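Local atomic coordinates of PDZ domain protein (Parabacteroides distasonis, PDB entry 4L8N), a protein that is of unknown function but carries PDZ domains at both ends, has a DUF4136 domain between them and binds magnesium. Residues K159-I164 with T190-D195; Y240-G245 with D270-D275. One frame throughout, in Å; residues are numbered along the deposited sequence.

Contact 1 (K159-I164 with T190-D195); sequences KLETVI and TFYFFD
The hydroxyl of Tyr-192, on strand 186-196, donates a hydrogen bond to the carboxylate of Glu-161, on helix 158-175, with OH 2.7 Å from OE2. The bond uses the anti lone pair of OE2, the one turned away from OE1, and the carboxylate oxygen lies at the ring edge, in its plane. The two side chains cross at about a right angle, their flat groups 70° apart. OE1 is held separately by the backbone N of Asp-154, so each carboxylate oxygen has its own donor and the group's rotation is fixed from two sides. Leu-160 approaches the ring tip to tip: its CG is anti to the backbone N (chi1 166°), and CD2 sits over one face as a CH-pi contact, 3.9 Å from the ring centroid and offset toward the rim, nearest CE1. One turn on, Ile-164 splits its branches. CD1 meets the ring obliquely, 3.8 Å from Tyr-192 CD2, while CG2 touches CG2 of Thr-190 at 3.6 Å as these two side chains slide past each other in opposite directions. Leu-274 of helix 274-285 also touches the Tyr-192 ring. The helix thus packs on the sheet of the DUF4136 region through an amphipathic tyrosine: its ring is gripped by aliphatic groups, while its hydroxyl ties down an acid that would probably stay ionised, with two donors sharing its charge.

Contact 2 (Y240-G245 with D270-D275); sequences YLLQFG and DSYRLD
Tyr-240 lays its ring against the backbone that joins Asp-270 to Ser-271: CD2 is 3.4 Å from Asp-270 O, and CE2 is 3.5 Å from Ser-271 N. Ser-271 CA stands over one ring face, 4.0 Å above the plane and offset toward the rim. With CG of Tyr-240 anti to the carbonyl carbon (chi1 -62°), the ring starts out on the side of the 270-271 backbone. Further along the strand Leu-242 and Leu-274 slide past each other in opposite directions, with Leu-274 CD2 3.7 Å from Leu-242 CG. Leu-274 CD2 also touches the backbone O of Gln-243 at 3.6 Å and more loosely meets CB of Phe-244, while CD1 of Leu-242 brushes the Tyr-272 ring. No hydrogen bond spans the contact. Farther out, Arg-273, the N-cap residue of helix 274-285, grips Asp-275 side-on: NE binds OD1 at 3.1 Å and NH2 binds OD2 at 2.9 Å, both acceptors near the guanidinium plane, a salt bridge that ties the N-cap side chain to the first turn. Phe-194 of the adjoining strand meets the Tyr-240 ring with planes nearly parallel, and Tyr-272 makes an edge-to-face contact with Phe-228 of the second subunit. An alanine in place of Tyr-240 would probably leave the Asp-270 to Ser-271 backbone without its aromatic support and open a gap beside Phe-194. The arrangement is a strand-to-helix connection folded back over its own sheet beside a magnesium-binding site to which Asp-270 and Glu-239 belong; the side chain of Asp-270 is about 4 Å from a magnesium ion.

Contacts 1 and 2 share one sheet, since strands 186-196 and 240-250 are antiparallel neighbours; probable hydrogen bonds join Phe-193 O to Gln-243 N (2.8 Å) and Asp-195 O to Leu-241 N (2.7 Å). Their centres lie about 9 Å apart. Contact 1 is a surface contact in which helix 158-175 packs on strand 186-196, Ile-164 also reaching Phe-244 of the next strand, combining a polar bond with aliphatic packing. Contact 2 is partly buried and relies on van der Waals contact alone between its segments, with its charged pair confined to the helix start. Leu-160 and Leu-274 touch, connecting the helices. Contact 1 lies away from the magnesium site, whereas contact 2 reaches it and the subunit interface.

Contact 1 (K159-I164 with T190-D195)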
loop_
_atom_site.group_PDB
_atom_site.type_symbol
_atom_site.label_atom_id
_atom_site.label_comp_id
_atom_site.label_asym_id
_atom_site.label_seq_id
_atom_site.Cartn_x
_atom_site.Cartn_y
_atom_site.Cartn_z
ATOM N N LYS A 159 20.922 -9.583 -17.245
ATOM C CA LYS A 159 21.839 -9.430 -16.114
ATOM C C LYS A 159 21.082 -9.377 -14.771
ATOM O O LYS A 159 21.402 -10.157 -13.871
ATOM C CB LYS A 159 22.730 -8.179 -16.291
ATOM C CG LYS A 159 23.681 -8.252 -17.492
ATOM C CD LYS A 159 24.597 -7.029 -17.579
ATOM C CE LYS A 159 25.452 -7.008 -18.828
ATOM N NZ LYS A 159 24.689 -6.592 -20.037
ATOM N N LEU A 160 20.068 -8.492 -14.664
ATOM C CA LEU A 160 19.243 -8.282 -13.468
ATOM C C LEU A 160 18.386 -9.516 -13.128
ATOM O O LEU A 160 18.428 -9.975 -11.991
ATOM C CB LEU A 160 18.349 -7.034 -13.656
ATOM C CG LEU A 160 17.185 -6.811 -12.675
ATOM C CD1 LEU A 160 17.673 -6.516 -11.251
ATOM C CD2 LEU A 160 16.302 -5.702 -13.150
ATOM N N GLU A 161 17.626 -10.044 -14.105
ATOM C CA GLU A 161 16.738 -11.201 -13.930
ATOM C C GLU A 161 17.474 -12.467 -13.472
ATOM O O GLU A 161 16.895 -13.273 -12.746
ATOM C CB GLU A 161 15.956 -11.489 -15.210
ATOM C CG GLU A 161 14.866 -10.457 -15.459
ATOM C CD GLU A 161 13.786 -10.815 -16.458
ATOM O OE1 GLU A 161 13.533 -12.023 -16.675
ATOM O OE2 GLU A 161 13.140 -9.875 -16.973
ATOM N N THR A 162 18.752 -12.618 -13.858
ATOM C CA THR A 162 19.581 -13.749 -13.464
ATOM C C THR A 162 19.924 -13.628 -11.980
ATOM O O THR A 162 19.904 -14.645 -11.285
ATOM C CB THR A 162 20.813 -13.845 -14.363
ATOM O OG1 THR A 162 20.347 -14.094 -15.683
ATOM C CG2 THR A 162 21.767 -14.961 -13.950
ATOM N N VAL A 163 20.194 -12.397 -11.492
ATOM C CA VAL A 163 20.527 -12.136 -10.079
ATOM C C VAL A 163 19.313 -12.462 -9.219
ATOM O O VAL A 163 19.437 -13.249 -8.278
ATOM C CB VAL A 163 21.045 -10.690 -9.841
ATOM C CG1 VAL A 163 21.203 -10.386 -8.346
ATOM C CG2 VAL A 163 22.360 -10.461 -10.578
ATOM N N ILE A 164 18.145 -11.891 -9.571
ATOM C CA ILE A 164 16.858 -12.108 -8.905
ATOM C C ILE A 164 16.568 -13.625 -8.782
ATOM O O ILE A 164 16.412 -14.123 -7.674
ATOM C CB ILE A 164 15.700 -11.360 -9.651
ATOM C CG1 ILE A 164 15.908 -9.827 -9.662
ATOM C CG2 ILE A 164 14.338 -11.720 -9.039
ATOM C CD1 ILE A 164 14.908 -9.040 -10.581
ATOM N N THR A 190 8.916 -12.934 -11.915
ATOM C CA THR A 190 9.214 -11.704 -11.185
ATOM C C THR A 190 8.860 -10.514 -12.015
ATOM O O THR A 190 8.967 -10.521 -13.245
ATOM C CB THR A 190 10.648 -11.609 -10.668
ATOM O OG1 THR A 190 11.583 -11.854 -11.717
ATOM C CG2 THR A 190 10.889 -12.532 -9.522
ATOM N N PHE A 191 8.385 -9.509 -11.317
ATOM C CA PHE A 191 8.077 -8.218 -11.872
ATOM C C PHE A 191 8.804 -7.161 -11.015
ATOM O O PHE A 191 9.046 -7.357 -9.822
ATOM C CB PHE A 191 6.561 -7.993 -11.990
ATOM C CG PHE A 191 5.759 -8.187 -10.726
ATOM C CD1 PHE A 191 5.499 -9.464 -10.233
ATOM C CD2 PHE A 191 5.212 -7.099 -10.061
ATOM C CE1 PHE A 191 4.714 -9.641 -9.091
ATOM C CE2 PHE A 191 4.417 -7.280 -8.937
ATOM C CZ PHE A 191 4.167 -8.549 -8.461
ATOM N N TYR A 192 9.221 -6.083 -11.661
ATOM C CA TYR A 192 9.982 -5.002 -11.030
ATOM C C TYR A 192 9.792 -3.714 -11.805
ATOM O O TYR A 192 9.487 -3.738 -12.998
ATOM C CB TYR A 192 11.487 -5.359 -10.937
ATOM C CG TYR A 192 12.046 -5.921 -12.225
ATOM C CD1 TYR A 192 12.484 -5.080 -13.244
ATOM C CD2 TYR A 192 12.078 -7.295 -12.453
ATOM C CE1 TYR A 192 12.938 -5.590 -14.460
ATOM C CE2 TYR A 192 12.570 -7.818 -13.649
ATOM C CZ TYR A 192 12.995 -6.960 -14.652
ATOM O OH TYR A 192 13.459 -7.455 -15.844
ATOM N N PHE A 193 9.989 -2.601 -11.122
ATOM C CA PHE A 193 9.887 -1.258 -11.664
ATOM C C PHE A 193 10.718 -0.313 -10.817
ATOM O O PHE A 193 10.726 -0.422 -9.589
ATOM C CB PHE A 193 8.407 -0.799 -11.701
ATOM C CG PHE A 193 8.160 0.611 -12.189
ATOM C CD1 PHE A 193 7.955 0.873 -13.547
ATOM C CD2 PHE A 193 8.105 1.681 -11.293
ATOM C CE1 PHE A 193 7.711 2.184 -14.003
ATOM C CE2 PHE A 193 7.877 2.996 -11.756
ATOM C CZ PHE A 193 7.663 3.231 -13.102
ATOM N N PHE A 194 11.395 0.627 -11.486
ATOM C CA PHE A 194 12.147 1.709 -10.866
ATOM C C PHE A 194 12.137 2.930 -11.778
ATOM O O PHE A 194 12.654 2.886 -12.902
ATOM C CB PHE A 194 13.582 1.327 -10.467
ATOM C CG PHE A 194 14.230 2.412 -9.634
ATOM C CD1 PHE A 194 13.965 2.518 -8.274
ATOM C CD2 PHE A 194 15.057 3.366 -10.223
ATOM C CE1 PHE A 194 14.527 3.547 -7.515
ATOM C CE2 PHE A 194 15.626 4.385 -9.458
ATOM C CZ PHE A 194 15.363 4.462 -8.109
ATOM N N ASP A 195 11.536 4.018 -11.275
ATOM C CA ASP A 195 11.442 5.295 -11.965
ATOM C C ASP A 195 11.111 6.415 -10.975
ATOM O O ASP A 195 10.852 6.148 -9.790
ATOM C CB ASP A 195 10.394 5.231 -13.092
ATOM C CG ASP A 195 10.521 6.336 -14.126
ATOM O OD1 ASP A 195 11.656 6.564 -14.624
ATOM O OD2 ASP A 195 9.492 6.989 -14.426
#

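Contact 2 (Y240-G245 with D270-D275)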
loop_
_atom_site.group_PDB
_atom_site.type_symbol
_atom_site.label_atom_id
_atom_site.label_comp_id
_atom_site.label_asym_id
_atom_site.label_seq_id
_atom_site.Cartn_x
_atom_site.Cartn_y
_atom_site.Cartn_z
ATOM N N TYR A 240 11.743 8.920 -6.181
ATOM C CA TYR A 240 11.704 7.651 -6.907
ATOM C C TYR A 240 10.713 6.626 -6.323
ATOM O O TYR A 240 10.408 6.620 -5.123
ATOM C CB TYR A 240 13.106 7.016 -6.910
ATOM C CG TYR A 240 14.169 7.836 -7.600
ATOM C CD1 TYR A 240 14.373 7.736 -8.974
ATOM C CD2 TYR A 240 14.994 8.698 -6.877
ATOM C CE1 TYR A 240 15.365 8.484 -9.616
ATOM C CE2 TYR A 240 16.002 9.431 -7.502
ATOM C CZ TYR A 240 16.188 9.317 -8.871
ATOM O OH TYR A 240 17.192 10.025 -9.487
ATOM N N LEU A 241 10.258 5.724 -7.195
ATOM C CA LEU A 241 9.357 4.625 -6.839
ATOM C C LEU A 241 9.995 3.303 -7.221
ATOM O O LEU A 241 10.575 3.172 -8.314
ATOM C CB LEU A 241 7.966 4.766 -7.505
ATOM C CG LEU A 241 7.227 6.081 -7.271
ATOM C CD1 LEU A 241 6.090 6.257 -8.267
ATOM C CD2 LEU A 241 6.775 6.242 -5.822
ATOM N N LEU A 242 9.914 2.343 -6.299
ATOM C CA LEU A 242 10.462 1.010 -6.503
ATOM C C LEU A 242 9.384 -0.044 -6.290
ATOM O O LEU A 242 8.695 -0.069 -5.252
ATOM C CB LEU A 242 11.681 0.728 -5.585
ATOM C CG LEU A 242 12.549 -0.505 -5.941
ATOM C CD1 LEU A 242 14.032 -0.243 -5.648
ATOM C CD2 LEU A 242 12.087 -1.772 -5.187
ATOM N N GLN A 243 9.299 -0.950 -7.263
ATOM C CA GLN A 243 8.426 -2.099 -7.184
ATOM C C GLN A 243 9.251 -3.364 -7.412
ATOM O O GLN A 243 10.119 -3.401 -8.288
ATOM C CB GLN A 243 7.260 -2.008 -8.185
ATOM C CG GLN A 243 6.262 -3.160 -8.018
ATOM C CD GLN A 243 5.240 -3.244 -9.115
ATOM O OE1 GLN A 243 4.077 -2.888 -8.923
ATOM N NE2 GLN A 243 5.638 -3.765 -10.270
ATOM N N PHE A 244 8.990 -4.387 -6.607
ATOM C CA PHE A 244 9.646 -5.680 -6.742
ATOM C C PHE A 244 8.675 -6.755 -6.261
ATOM O O PHE A 244 8.142 -6.674 -5.153
ATOM C CB PHE A 244 11.014 -5.739 -6.014
ATOM C CG PHE A 244 11.671 -7.094 -6.096
ATOM C CD1 PHE A 244 12.120 -7.598 -7.313
ATOM C CD2 PHE A 244 11.819 -7.883 -4.966
ATOM C CE1 PHE A 244 12.675 -8.879 -7.397
ATOM C CE2 PHE A 244 12.393 -9.159 -5.050
ATOM C CZ PHE A 244 12.800 -9.653 -6.270
ATOM N N GLY A 245 8.409 -7.716 -7.127
ATOM C CA GLY A 245 7.484 -8.798 -6.827
ATOM C C GLY A 245 7.929 -10.180 -7.249
ATOM O O GLY A 245 8.707 -10.337 -8.198
ATOM N N ASP A 270 16.606 8.410 -2.857
ATOM C CA ASP A 270 17.644 8.459 -3.898
ATOM C C ASP A 270 17.470 7.344 -4.913
ATOM O O ASP A 270 16.556 6.531 -4.780
ATOM C CB ASP A 270 19.057 8.356 -3.278
ATOM C CG ASP A 270 19.429 9.475 -2.331
ATOM O OD1 ASP A 270 19.572 10.638 -2.805
ATOM O OD2 ASP A 270 19.607 9.192 -1.121
ATOM N N SER A 271 18.350 7.308 -5.931
ATOM C CA SER A 271 18.394 6.250 -6.928
ATOM C C SER A 271 18.866 4.967 -6.246
ATOM O O SER A 271 19.687 5.023 -5.321
ATOM C CB SER A 271 19.321 6.628 -8.075
ATOM O OG SER A 271 19.389 5.599 -9.047
ATOM N N TYR A 272 18.308 3.820 -6.657
ATOM C CA TYR A 272 18.628 2.527 -6.054
ATOM C C TYR A 272 18.567 1.369 -7.075
ATOM O O TYR A 272 17.720 1.363 -7.977
ATOM C CB TYR A 272 17.688 2.264 -4.887
ATOM C CG TYR A 272 18.250 1.287 -3.891
ATOM C CD1 TYR A 272 19.104 1.708 -2.877
ATOM C CD2 TYR A 272 17.947 -0.070 -3.971
ATOM C CE1 TYR A 272 19.651 0.805 -1.974
ATOM C CE2 TYR A 272 18.495 -0.984 -3.078
ATOM C CZ TYR A 272 19.346 -0.540 -2.078
ATOM O OH TYR A 272 19.894 -1.428 -1.190
ATOM N N ARG A 273 19.498 0.407 -6.928
ATOM C CA ARG A 273 19.659 -0.776 -7.788
ATOM C C ARG A 273 18.679 -1.901 -7.402
ATOM O O ARG A 273 18.622 -2.300 -6.235
ATOM C CB ARG A 273 21.106 -1.294 -7.709
ATOM C CG ARG A 273 22.161 -0.359 -8.301
ATOM C CD ARG A 273 23.533 -1.008 -8.357
ATOM N NE ARG A 273 23.568 -2.122 -9.307
ATOM C CZ ARG A 273 23.900 -2.013 -10.589
ATOM N NH1 ARG A 273 24.282 -0.843 -11.088
ATOM N NH2 ARG A 273 23.868 -3.077 -11.382
ATOM N N LEU A 274 17.914 -2.416 -8.387
ATOM C CA LEU A 274 16.928 -3.482 -8.155
ATOM C C LEU A 274 17.606 -4.816 -7.792
ATOM O O LEU A 274 17.025 -5.597 -7.026
ATOM C CB LEU A 274 15.972 -3.661 -9.351
ATOM C CG LEU A 274 14.762 -2.698 -9.401
ATOM C CD1 LEU A 274 14.146 -2.671 -10.768
ATOM C CD2 LEU A 274 13.692 -3.075 -8.379
ATOM N N ASP A 275 18.842 -5.057 -8.295
ATOM C CA ASP A 275 19.586 -6.282 -7.976
ATOM C C ASP A 275 19.957 -6.288 -6.492
ATOM O O ASP A 275 19.732 -7.302 -5.817
ATOM C CB ASP A 275 20.826 -6.496 -8.885
ATOM C CG ASP A 275 21.770 -5.317 -9.102
ATOM O OD1 ASP A 275 21.954 -4.515 -8.160
ATOM O OD2 ASP A 275 22.411 -5.262 -10.176
#